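Long-range contact in citryl-spermidine/3,4-dihydroxybenzoyl-citryl-spermidine:spermidine ligase (Bacillus anthracis, PDB 3TO3), which catalyses the ATP-dependent condensation of spermidine with citryl-spermidine intermediates in the biosynthesis of the siderophore petrobactin: residues L405-L414 with L520-W530. Residues are numbered along the deposited sequence; the frame is centred on the assembly and turned at random. Where two conformers were deposited one is given.
Sequences LNKYGIENWL and LAFVLADKYEW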
ATOM      1  N   LEU B 405      13.734  23.480  35.812  1.00 48.40           N
ATOM      2  CA  LEU B 405      12.843  23.617  36.947  1.00 46.70           C
ATOM      3  C   LEU B 405      13.646  23.810  38.238  1.00 53.11           C
ATOM      4  O   LEU B 405      13.262  24.625  39.070  1.00 59.34           O
ATOM      5  CB  LEU B 405      11.848  22.451  37.075  1.00 32.80           C
ATOM      6  CG  LEU B 405      10.885  22.215  35.909  1.00 42.09           C
ATOM      7  CD1 LEU B 405      10.033  20.946  36.135  1.00 36.47           C
ATOM      8  CD2 LEU B 405      10.019  23.439  35.710  1.00 41.09           C
ATOM      9  N   ASN B 406      14.740  23.061  38.375  0.61 52.22           N
ATOM     10  CA  ASN B 406      15.603  23.169  39.546  0.61 55.73           C
ATOM     11  C   ASN B 406      16.199  24.579  39.642  0.61 60.29           C
ATOM     12  O   ASN B 406      16.290  25.164  40.730  0.61 58.93           O
ATOM     13  CB  ASN B 406      16.717  22.095  39.536  0.61 52.13           C
ATOM     14  CG  ASN B 406      16.182  20.669  39.685  0.61 59.74           C
ATOM     15  OD1 ASN B 406      15.018  20.449  40.021  0.61 65.54           O
ATOM     16  ND2 ASN B 406      17.042  19.692  39.427  0.61 66.92           N
ATOM     17  N   LYS B 407      16.581  25.129  38.491  1.00 61.39           N
ATOM     18  CA  LYS B 407      17.239  26.435  38.428  1.00 61.46           C
ATOM     19  C   LYS B 407      16.293  27.612  38.711  1.00 60.52           C
ATOM     20  O   LYS B 407      16.627  28.493  39.501  1.00 60.00           O
ATOM     21  CB  LYS B 407      17.968  26.633  37.090  1.00 58.52           C
ATOM     22  CG  LYS B 407      18.964  27.795  37.056  1.00 58.87           C
ATOM     23  CD  LYS B 407      19.266  28.283  35.624  1.00 62.02           C
ATOM     24  CE  LYS B 407      20.744  28.637  35.476  1.00 64.52           C
ATOM     25  NZ  LYS B 407      21.027  29.640  34.405  1.00 65.90           N
ATOM     26  N   TYR B 408      15.154  27.675  38.028  1.00 54.16           N
ATOM     27  CA  TYR B 408      14.260  28.814  38.227  1.00 54.36           C
ATOM     28  C   TYR B 408      13.127  28.633  39.218  1.00 52.96           C
ATOM     29  O   TYR B 408      12.492  29.615  39.632  1.00 55.08           O
ATOM     30  CB  TYR B 408      13.689  29.277  36.893  1.00 52.10           C
ATOM     31  CG  TYR B 408      14.763  29.582  35.912  1.00 51.63           C
ATOM     32  CD1 TYR B 408      15.091  28.679  34.913  1.00 45.23           C
ATOM     33  CD2 TYR B 408      15.466  30.773  35.990  1.00 58.03           C
ATOM     34  CE1 TYR B 408      16.099  28.965  34.001  1.00 49.79           C
ATOM     35  CE2 TYR B 408      16.469  31.072  35.095  1.00 59.79           C
ATOM     36  CZ  TYR B 408      16.795  30.167  34.105  1.00 58.22           C
ATOM     37  OH  TYR B 408      17.810  30.473  33.222  1.00 54.06           O
ATOM     38  N   GLY B 409      12.894  27.398  39.636  1.00 48.60           N
ATOM     39  CA  GLY B 409      11.719  27.104  40.445  1.00 43.96           C
ATOM     40  C   GLY B 409      10.544  26.825  39.518  1.00 48.47           C
ATOM     41  O   GLY B 409      10.461  27.378  38.431  1.00 51.75           O
ATOM     42  N   ILE B 410       9.623  25.987  39.960  1.00 45.03           N
ATOM     43  CA  ILE B 410       8.566  25.511  39.107  1.00 44.39           C
ATOM     44  C   ILE B 410       7.527  26.572  38.850  1.00 46.48           C
ATOM     45  O   ILE B 410       7.168  26.836  37.695  1.00 50.33           O
ATOM     46  CB  ILE B 410       7.881  24.272  39.714  1.00 45.97           C
ATOM     47  CG1 ILE B 410       8.837  23.089  39.721  1.00 55.26           C
ATOM     48  CG2 ILE B 410       6.627  23.911  38.952  1.00 41.32           C
ATOM     49  CD1 ILE B 410       8.173  21.783  40.168  1.00 58.56           C
ATOM     50  N   GLU B 411       7.027  27.168  39.922  1.00 45.73           N
ATOM     51  CA  GLU B 411       6.001  28.177  39.768  1.00 48.63           C
ATOM     52  C   GLU B 411       6.537  29.337  38.929  1.00 48.77           C
ATOM     53  O   GLU B 411       5.854  29.800  38.029  1.00 46.78           O
ATOM     54  CB  GLU B 411       5.471  28.683  41.108  1.00 49.52           C
ATOM     55  CG  GLU B 411       4.326  29.690  40.942  1.00 50.04           C
ATOM     56  CD  GLU B 411       3.823  30.294  42.252  1.00 65.34           C
ATOM     57  OE1 GLU B 411       3.189  31.366  42.188  1.00 76.33           O
ATOM     58  OE2 GLU B 411       4.044  29.713  43.341  1.00 68.29           O
ATOM     59  N   ASN B 412       7.757  29.793  39.195  1.00 38.31           N
ATOM     60  CA  ASN B 412       8.292  30.896  38.394  1.00 44.74           C
ATOM     61  C   ASN B 412       8.451  30.548  36.934  1.00 46.13           C
ATOM     62  O   ASN B 412       8.218  31.386  36.068  1.00 48.11           O
ATOM     63  CB  ASN B 412       9.639  31.405  38.913  1.00 39.89           C
ATOM     64  CG  ASN B 412       9.543  31.942  40.300  1.00 51.31           C
ATOM     65  OD1 ASN B 412       8.465  32.354  40.737  1.00 52.75           O
ATOM     66  ND2 ASN B 412      10.665  31.924  41.026  1.00 52.90           N
ATOM     67  N   TRP B 413       8.888  29.324  36.666  1.00 43.93           N
ATOM     68  CA  TRP B 413       9.132  28.912  35.297  1.00 47.37           C
ATOM     69  C   TRP B 413       7.793  28.806  34.564  1.00 45.87           C
ATOM     70  O   TRP B 413       7.652  29.272  33.447  1.00 51.49           O
ATOM     71  CB  TRP B 413       9.886  27.580  35.253  1.00 45.35           C
ATOM     72  CG  TRP B 413      10.342  27.189  33.878  1.00 41.65           C
ATOM     73  CD1 TRP B 413      11.519  27.544  33.270  1.00 38.53           C
ATOM     74  CD2 TRP B 413       9.628  26.395  32.931  1.00 34.96           C
ATOM     75  NE1 TRP B 413      11.584  27.011  32.013  1.00 36.03           N
ATOM     76  CE2 TRP B 413      10.439  26.295  31.777  1.00 39.96           C
ATOM     77  CE3 TRP B 413       8.382  25.743  32.952  1.00 42.31           C
ATOM     78  CZ2 TRP B 413      10.039  25.580  30.639  1.00 33.76           C
ATOM     79  CZ3 TRP B 413       7.985  25.042  31.846  1.00 38.98           C
ATOM     80  CH2 TRP B 413       8.816  24.957  30.697  1.00 48.29           C
ATOM     81  N   LEU B 414       6.806  28.211  35.212  1.00 41.08           N
ATOM     82  CA  LEU B 414       5.490  28.039  34.599  1.00 38.19           C
ATOM     83  C   LEU B 414       4.804  29.391  34.337  1.00 42.83           C
ATOM     84  O   LEU B 414       4.208  29.591  33.289  1.00 42.85           O
ATOM     85  CB  LEU B 414       4.617  27.129  35.464  1.00 41.12           C
ATOM     86  CG  LEU B 414       3.188  26.854  35.023  1.00 45.71           C
ATOM     87  CD1 LEU B 414       3.128  26.186  33.634  1.00 38.55           C
ATOM     88  CD2 LEU B 414       2.492  26.017  36.076  1.00 38.87           C
ATOM     89  N   LEU B 520       1.816  19.041  29.849  1.00 40.28           N
ATOM     90  CA  LEU B 520       2.780  19.556  30.838  1.00 44.43           C
ATOM     91  C   LEU B 520       2.233  19.455  32.283  1.00 45.63           C
ATOM     92  O   LEU B 520       2.943  19.038  33.183  1.00 47.08           O
ATOM     93  CB  LEU B 520       3.186  21.002  30.513  1.00 40.30           C
ATOM     94  CG  LEU B 520       4.251  21.678  31.378  1.00 44.15           C
ATOM     95  CD1 LEU B 520       5.620  20.914  31.326  1.00 31.81           C
ATOM     96  CD2 LEU B 520       4.402  23.135  30.960  1.00 38.96           C
ATOM     97  N   ALA B 521       0.973  19.835  32.491  1.00 40.38           N
ATOM     98  CA  ALA B 521       0.340  19.721  33.799  1.00 38.26           C
ATOM     99  C   ALA B 521       0.399  18.276  34.316  1.00 41.57           C
ATOM    100  O   ALA B 521       0.635  18.032  35.496  1.00 48.09           O
ATOM    101  CB  ALA B 521      -1.108  20.211  33.739  1.00 30.61           C
ATOM    102  N   PHE B 522       0.208  17.317  33.430  1.00 35.64           N
ATOM    103  CA  PHE B 522       0.384  15.914  33.812  1.00 42.41           C
ATOM    104  C   PHE B 522       1.803  15.566  34.296  1.00 42.28           C
ATOM    105  O   PHE B 522       1.976  14.816  35.252  1.00 40.78           O
ATOM    106  CB  PHE B 522       0.028  14.994  32.640  1.00 45.93           C
ATOM    107  CG  PHE B 522      -1.429  14.978  32.302  1.00 51.51           C
ATOM    108  CD1 PHE B 522      -2.380  15.084  33.291  1.00 54.61           C
ATOM    109  CD2 PHE B 522      -1.842  14.859  30.988  1.00 55.09           C
ATOM    110  CE1 PHE B 522      -3.717  15.066  32.967  1.00 62.13           C
ATOM    111  CE2 PHE B 522      -3.163  14.856  30.664  1.00 54.24           C
ATOM    112  CZ  PHE B 522      -4.104  14.958  31.653  1.00 59.04           C
ATOM    113  N   VAL B 523       2.808  16.084  33.597  1.00 46.22           N
ATOM    114  CA  VAL B 523       4.191  15.829  33.927  1.00 43.57           C
ATOM    115  C   VAL B 523       4.531  16.468  35.270  1.00 41.92           C
ATOM    116  O   VAL B 523       5.129  15.843  36.131  1.00 40.80           O
ATOM    117  CB  VAL B 523       5.135  16.332  32.829  1.00 43.67           C
ATOM    118  CG1 VAL B 523       6.549  16.360  33.340  1.00 40.69           C
ATOM    119  CG2 VAL B 523       5.051  15.428  31.615  1.00 41.65           C
ATOM    120  N   LEU B 524       4.070  17.690  35.476  1.00 44.97           N
ATOM    121  CA  LEU B 524       4.358  18.373  36.714  1.00 41.59           C
ATOM    122  C   LEU B 524       3.725  17.630  37.894  1.00 42.40           C
ATOM    123  O   LEU B 524       4.394  17.413  38.906  1.00 42.24           O
ATOM    124  CB  LEU B 524       3.932  19.845  36.646  1.00 37.22           C
ATOM    125  CG  LEU B 524       4.704  20.696  35.629  1.00 42.16           C
ATOM    126  CD1 LEU B 524       4.258  22.138  35.735  1.00 37.10           C
ATOM    127  CD2 LEU B 524       6.255  20.591  35.775  1.00 38.32           C
ATOM    128  N   ALA B 525       2.452  17.238  37.762  1.00 41.70           N
ATOM    129  CA  ALA B 525       1.780  16.452  38.816  1.00 47.90           C
ATOM    130  C   ALA B 525       2.474  15.114  39.127  1.00 53.82           C
ATOM    131  O   ALA B 525       2.708  14.768  40.294  1.00 49.79           O
ATOM    132  CB  ALA B 525       0.308  16.191  38.480  1.00 35.04           C
ATOM    133  N   ASP B 526       2.783  14.341  38.095  1.00 48.42           N
ATOM    134  CA  ASP B 526       3.264  13.003  38.388  1.00 49.57           C
ATOM    135  C   ASP B 526       4.739  12.938  38.763  1.00 47.50           C
ATOM    136  O   ASP B 526       5.139  12.075  39.509  1.00 49.83           O
ATOM    137  CB  ASP B 526       2.862  12.026  37.283  1.00 58.00           C
ATOM    138  CG  ASP B 526       1.326  11.972  37.088  1.00 64.55           C
ATOM    139  OD1 ASP B 526       0.582  11.733  38.076  1.00 64.85           O
ATOM    140  OD2 ASP B 526       0.869  12.205  35.952  1.00 63.52           O
ATOM    141  N   LYS B 527       5.546  13.810  38.185  1.00 52.99           N
ATOM    142  CA  LYS B 527       6.953  13.913  38.536  1.00 50.37           C
ATOM    143  C   LYS B 527       7.340  14.782  39.741  1.00 52.17           C
ATOM    144  O   LYS B 527       8.321  14.506  40.432  1.00 54.24           O
ATOM    145  CB  LYS B 527       7.765  14.320  37.306  1.00 58.13           C
ATOM    146  CG  LYS B 527       7.560  13.362  36.120  1.00 52.81           C
ATOM    147  CD  LYS B 527       7.953  11.949  36.511  1.00 50.22           C
ATOM    148  CE  LYS B 527       8.322  11.172  35.266  1.00 59.62           C
ATOM    149  NZ  LYS B 527       8.688   9.740  35.513  1.00 69.38           N
ATOM    150  N   TYR B 528       6.724  15.938  39.828  1.00 48.62           N
ATOM    151  CA  TYR B 528       6.980  16.873  40.906  1.00 55.04           C
ATOM    152  C   TYR B 528       5.927  17.046  41.991  1.00 57.16           C
ATOM    153  O   TYR B 528       6.100  17.875  42.882  1.00 55.83           O
ATOM    154  CB  TYR B 528       7.489  18.201  40.342  1.00 52.39           C
ATOM    155  CG  TYR B 528       8.590  18.000  39.304  1.00 47.70           C
ATOM    156  CD1 TYR B 528       9.884  17.722  39.691  1.00 51.90           C
ATOM    157  CD2 TYR B 528       8.322  18.042  37.947  1.00 41.83           C
ATOM    158  CE1 TYR B 528      10.899  17.524  38.757  1.00 59.49           C
ATOM    159  CE2 TYR B 528       9.339  17.844  36.992  1.00 48.05           C
ATOM    160  CZ  TYR B 528      10.623  17.590  37.418  1.00 57.34           C
ATOM    161  OH  TYR B 528      11.652  17.389  36.528  1.00 59.13           O
ATOM    162  N   GLU B 529       4.800  16.352  41.882  1.00 50.10           N
ATOM    163  CA  GLU B 529       3.724  16.554  42.864  1.00 55.91           C
ATOM    164  C   GLU B 529       3.176  17.970  42.821  1.00 52.45           C
ATOM    165  O   GLU B 529       2.652  18.469  43.808  1.00 57.59           O
ATOM    166  CB  GLU B 529       4.197  16.291  44.300  1.00 62.19           C
ATOM    167  CG  GLU B 529       5.086  15.090  44.470  1.00 83.25           C
ATOM    168  CD  GLU B 529       4.465  13.840  43.901  1.00103.63           C
ATOM    169  OE1 GLU B 529       3.423  13.397  44.444  1.00111.40           O
ATOM    170  OE2 GLU B 529       5.013  13.305  42.907  1.00110.10           O
ATOM    171  N   TRP B 530       3.311  18.627  41.682  1.00 52.17           N
ATOM    172  CA  TRP B 530       2.623  19.892  41.464  1.00 55.88           C
ATOM    173  C   TRP B 530       1.189  19.534  41.067  1.00 55.93           C
ATOM    174  O   TRP B 530       0.945  18.840  40.069  1.00 57.76           O
ATOM    175  CB  TRP B 530       3.324  20.691  40.364  1.00 57.66           C
ATOM    176  CG  TRP B 530       2.862  22.080  40.270  1.00 58.02           C
ATOM    177  CD1 TRP B 530       1.886  22.576  39.447  1.00 56.38           C
ATOM    178  CD2 TRP B 530       3.349  23.178  41.016  1.00 59.17           C
ATOM    179  NE1 TRP B 530       1.736  23.922  39.646  1.00 52.68           N
ATOM    180  CE2 TRP B 530       2.623  24.317  40.610  1.00 62.15           C
ATOM    181  CE3 TRP B 530       4.337  23.318  41.985  1.00 64.19           C
ATOM    182  CZ2 TRP B 530       2.845  25.570  41.151  1.00 69.65           C
ATOM    183  CZ3 TRP B 530       4.551  24.564  42.523  1.00 72.92           C
ATOM    184  CH2 TRP B 530       3.810  25.675  42.108  1.00 72.86           C
TER
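Ile-410, in the first turn of its helix, reaches between Trp-530 and Tyr-528 and touches both through different branches. Its CG2 lies over one face of the Trp-530 indole, 4.0 Å from the centroid of the six-membered ring and 19° off the normal, a CH-pi contact. With CG1 anti to the carbonyl carbon, the longer branch runs instead to Tyr-528, where Ile-410 CD1 meets Tyr-528 CB at 3.7 Å. With CG anti to the backbone N (chi1 -168°), the Trp-530 indole extends toward helix 410-432, and its CH2 comes within 3.6 Å of Glu-411 CB. Glu-529 leaves helical geometry with positive phi just before Trp-530, and Leu-524 O accepts from both Tyr-528 N and Trp-530 N. Leu-405 CD1 approaches the Tyr-528 ring obliquely and also packs on Leu-524 CD2 at 3.8 Å, while the phenol OH is held by Asp-402. Deeper in, Leu-520 CD2 lies 4.2 Å from Trp-413 CZ3, at the edge of that indole, and Leu-520 also neighbours the ATP-binding Tyr-391. Segments 410-414 and 520-528 run antiparallel (173°), their axes 13.1 Å apart at closest; apolar side chains, with Leu-405 from the preceding helix, bridge that spacing in the helical part of the IucA/IucC synthetase fold.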